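Local coordinates for histidine-containing phosphotransfer protein (Oryza sativa, PDB 1YVI) that relays phosphoryl groups from cytokinin sensor histidine kinases to response regulators in a multistep His-to-Asp phosphorelay, at residues C51-A54 with D55-I58; H80-K83 with G84-A87. One frame throughout, in Å; residues are numbered along the deposited sequence.

Contact 1. Residues C51-A54 with D55-I58; sequences CDDA and DRII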
loop_
_atom_site.group_PDB
_atom_site.type_symbol
_atom_site.label_atom_id
_atom_site.label_comp_id
_atom_site.label_asym_id
_atom_site.label_seq_id
_atom_site.Cartn_x
_atom_site.Cartn_y
_atom_site.Cartn_z
ATOM N N CYS A 51 -3.722 2.969 -3.990
ATOM C CA CYS A 51 -3.973 1.648 -4.615
ATOM C C CYS A 51 -3.605 1.671 -6.121
ATOM O O CYS A 51 -2.864 0.787 -6.612
ATOM C CB CYS A 51 -5.418 1.205 -4.377
ATOM S SG CYS A 51 -5.668 0.672 -2.638
ATOM N N ASP A 52 -4.096 2.694 -6.828
ATOM C CA ASP A 52 -3.773 2.918 -8.256
ATOM C C ASP A 52 -2.282 3.022 -8.472
ATOM O O ASP A 52 -1.720 2.318 -9.325
ATOM C CB ASP A 52 -4.420 4.225 -8.784
ATOM C CG ASP A 52 -5.952 4.144 -8.871
ATOM O OD1 ASP A 52 -6.483 3.013 -8.743
ATOM O OD2 ASP A 52 -6.620 5.228 -9.080
ATOM N N ASP A 53 -1.622 3.886 -7.704
ATOM C CA ASP A 53 -0.189 4.160 -7.915
ATOM C C ASP A 53 0.673 2.958 -7.614
ATOM O O ASP A 53 1.638 2.715 -8.317
ATOM C CB ASP A 53 0.339 5.229 -6.923
ATOM C CG ASP A 53 0.139 6.618 -7.407
ATOM O OD1 ASP A 53 -0.229 6.762 -8.596
ATOM O OD2 ASP A 53 0.316 7.577 -6.588
ATOM N N ALA A 54 0.404 2.282 -6.497
ATOM C CA ALA A 54 1.174 1.064 -6.125
ATOM C C ALA A 54 1.014 0.013 -7.172
ATOM O O ALA A 54 1.971 -0.595 -7.576
ATOM C CB ALA A 54 0.695 0.500 -4.789
ATOM N N ASP A 55 -0.220 -0.225 -7.592
ATOM C CA ASP A 55 -0.476 -1.208 -8.633
ATOM C C ASP A 55 0.290 -0.872 -9.936
ATOM O O ASP A 55 0.883 -1.752 -10.584
ATOM C CB ASP A 55 -1.975 -1.263 -8.914
ATOM C CG ASP A 55 -2.282 -2.081 -10.162
ATOM O OD1 ASP A 55 -2.179 -3.312 -10.084
ATOM O OD2 ASP A 55 -2.540 -1.476 -11.222
ATOM N N ARG A 56 0.289 0.393 -10.302
ATOM C CA ARG A 56 1.053 0.872 -11.461
ATOM C C ARG A 56 2.546 0.624 -11.299
ATOM O O ARG A 56 3.248 0.192 -12.253
ATOM C CB ARG A 56 0.827 2.385 -11.651
ATOM C CG ARG A 56 1.503 2.935 -12.858
ATOM C CD ARG A 56 1.361 4.436 -13.000
ATOM N NE ARG A 56 1.638 5.145 -11.748
ATOM C CZ ARG A 56 2.842 5.540 -11.359
ATOM N NH1 ARG A 56 3.927 5.312 -12.104
ATOM N NH2 ARG A 56 2.957 6.168 -10.215
ATOM N N ILE A 57 3.089 0.958 -10.135
ATOM C CA ILE A 57 4.525 0.779 -9.923
ATOM C C ILE A 57 4.927 -0.702 -9.878
ATOM O O ILE A 57 5.990 -1.068 -10.347
ATOM C CB ILE A 57 4.975 1.477 -8.589
ATOM C CG1 ILE A 57 4.927 2.992 -8.727
ATOM C CG2 ILE A 57 6.441 1.086 -8.196
ATOM C CD1 ILE A 57 4.754 3.706 -7.372
ATOM N N ILE A 58 4.156 -1.509 -9.169
ATOM C CA ILE A 58 4.419 -2.967 -9.137
ATOM C C ILE A 58 4.492 -3.481 -10.588
ATOM O O ILE A 58 5.422 -4.206 -10.967
ATOM C CB ILE A 58 3.313 -3.713 -8.354
ATOM C CG1 ILE A 58 3.469 -3.384 -6.848
ATOM C CG2 ILE A 58 3.328 -5.255 -8.698
ATOM C CD1 ILE A 58 2.352 -3.836 -5.935
HETATM O O HOH W 1 -2.968 1.176 -11.432
HETATM O O HOH W 2 -1.326 5.748 -10.811
#
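D52 O, one turn before R56 on the same helix, is gripped by two donors. R56 N gives it the regular backbone bond at 2.9 Å. Water 1 gives it a second bond at 2.7 Å. The same water also donates to D55 OD2 at 2.7 Å, so it ties the D52 carbonyl to the D55 carboxylate. With CG opposite the backbone N (chi1 170°), the D55 carboxylate swings to the side where water 1 sits. D55 CB packs 3.2 Å from C51 O. A second water joins the polar side chains of D53 and R56. Water 2 donates to D53 OD1 and accepts from R56 NE, the latter bond being 3.2 Å long. D53 and R56 lie side by side and point the same way. Their direct salt bridge, D53 OD1 to R56 NH2, is long at 3.6 Å. OD1 and water 2 both lie in plane at the edge of the guanidinium. The carboxylate plane is turned nearly square to it, 88° apart, so the two groups do not form a flat paired bridge. D53 O lies over one face of the guanidinium and also accepts the backbone bond from I57 N. The bend of the R56 chain at chi3 (47°) folds its end back toward D53. On the apolar side, I58 CG1 packs 3.2 Å from A54 O, which accepts the backbone bond from I58 N. I57 touches Y78 on helix 72-89, while C51 and I58 meet helix 110-142 at F131 and V120. This split between a charged, hydrated face and a buried aliphatic face marks an amphipathic helix of the four-helix HPt bundle.

Contact 2. Residues H80-K83 with G84-A87; sequences HQLK and GSSA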
loop_
_atom_site.group_PDB
_atom_site.type_symbol
_atom_site.label_atom_id
_atom_site.label_comp_id
_atom_site.label_asym_id
_atom_site.label_seq_id
_atom_site.Cartn_x
_atom_site.Cartn_y
_atom_site.Cartn_z
ATOM N N HIS A 80 12.026 2.375 -4.448
ATOM C CA HIS A 80 12.192 3.477 -3.525
ATOM C C HIS A 80 10.939 4.355 -3.565
ATOM O O HIS A 80 10.477 4.824 -2.548
ATOM C CB HIS A 80 13.424 4.308 -3.965
ATOM C CG HIS A 80 13.730 5.476 -3.067
ATOM N ND1 HIS A 80 13.362 6.776 -3.381
ATOM C CD2 HIS A 80 14.352 5.537 -1.857
ATOM C CE1 HIS A 80 13.718 7.583 -2.388
ATOM N NE2 HIS A 80 14.345 6.861 -1.466
ATOM N N GLN A 81 10.396 4.583 -4.758
ATOM C CA GLN A 81 9.130 5.332 -4.873
ATOM C C GLN A 81 8.021 4.629 -4.109
ATOM O O GLN A 81 7.234 5.299 -3.461
ATOM C CB GLN A 81 8.641 5.411 -6.311
ATOM C CG GLN A 81 9.343 6.323 -7.153
ATOM C CD GLN A 81 8.483 6.764 -8.352
ATOM O OE1 GLN A 81 8.707 7.841 -8.897
ATOM N NE2 GLN A 81 7.537 5.931 -8.775
ATOM N N LEU A 82 7.888 3.310 -4.291
ATOM C CA LEU A 82 6.793 2.578 -3.644
ATOM C C LEU A 82 6.997 2.623 -2.120
ATOM O O LEU A 82 6.049 2.697 -1.390
ATOM C CB LEU A 82 6.742 1.117 -4.120
ATOM C CG LEU A 82 5.637 0.233 -3.547
ATOM C CD1 LEU A 82 4.259 0.876 -3.730
ATOM C CD2 LEU A 82 5.700 -1.142 -4.223
ATOM N N LYS A 83 8.250 2.520 -1.675
ATOM C CA LYS A 83 8.597 2.611 -0.269
ATOM C C LYS A 83 8.109 3.927 0.315
ATOM O O LYS A 83 7.500 3.951 1.387
ATOM C CB LYS A 83 10.101 2.569 -0.086
ATOM C CG LYS A 83 10.441 2.372 1.369
ATOM C CD LYS A 83 11.832 2.779 1.666
ATOM C CE LYS A 83 11.914 4.196 2.092
ATOM N NZ LYS A 83 11.965 4.242 3.577
ATOM N N GLY A 84 8.415 5.022 -0.383
ATOM C CA GLY A 84 7.933 6.344 0.013
ATOM C C GLY A 84 6.425 6.526 -0.016
ATOM O O GLY A 84 5.875 7.075 0.937
ATOM N N SER A 85 5.722 6.115 -1.084
ATOM C CA SER A 85 4.275 6.206 -1.057
ATOM C C SER A 85 3.606 5.322 0.008
ATOM O O SER A 85 2.590 5.720 0.624
ATOM C CB SER A 85 3.621 5.989 -2.440
ATOM O OG SER A 85 3.802 4.645 -2.848
ATOM N N SER A 86 4.155 4.122 0.207
ATOM C CA SER A 86 3.665 3.232 1.230
ATOM C C SER A 86 3.896 3.881 2.604
ATOM O O SER A 86 2.997 3.859 3.431
ATOM C CB SER A 86 4.403 1.862 1.166
ATOM O OG SER A 86 4.102 1.307 -0.118
ATOM N N ALA A 87 5.070 4.451 2.861
ATOM C CA ALA A 87 5.319 5.066 4.171
ATOM C C ALA A 87 4.258 6.172 4.471
ATOM O O ALA A 87 3.681 6.270 5.577
ATOM C CB ALA A 87 6.760 5.653 4.199
#
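The carbonyl plane of L82 is approached from both of its faces by S86, with OG on one face and the backbone N on the other. S86 OG donates to L82 O at 2.7 Å, tilted 34° from the carbonyl plane. S86 N gives the regular helix bond to the same oxygen at 2.9 Å. This turn belongs to helix 72-89, which carries the HPt phosphorylation motif, HxxKG. The segment HQLKGSS carries H80, the predicted phosphohistidine, followed by the lysine and glycine that HPt domains commonly place one turn on. H80 is exposed at the surface, and no phosphate is present in this structure. Its carbonyl O accepts from G84 N, a bond of 3.0 Å. As in other HPt domains, the glycine one turn after the histidine probably keeps the surface beside the imidazole low. K83 leans to the same surface through bends at chi3 and chi4. Its NZ stands 6.2 Å from H80 NE2, where its charge could help to hold a phosphoryl group. A third donor, S85 OG, makes a weak bond to L82 O at 3.3 Å. S85 OG sits between its own backbone N and carbonyl carbon. In S86 the hydroxyl instead lies anti to the carbonyl carbon (chi1 -62°), and this turns it back along the helix to the carbonyl four residues earlier. The buried S86 hydroxyl is thus satisfied within its own helix while its side chain touches F50 of helix 42-65 and V94 of helix 92-106. A87 N donates to K83 O at 2.9 Å, and A87 CB rests 3.4 Å from the same oxygen. Beside the polar pair, the L82 side chain brings a methyl close to the serine: CD1 lies 3.6 Å from S86 OG.

How the contacts relate
From the N terminus, the chain passes through helices 2-19 and 25-34 before it enters helix 42-65, which holds contact 1. It then turns back into helix 72-89, which holds contact 2. Each contact lies inside one helix and closes no loop. The two follow in series, without nesting or crossing. Their centres are about 11 Å apart, and the helices meet face to face through their side chains. A54 CB packs 3.7 Å from L82 CD1, and I57 CD1 lies 3.8 Å from Q81 NE2. Contact 1 thus forms part of the bundle wall behind the helix that presents H80.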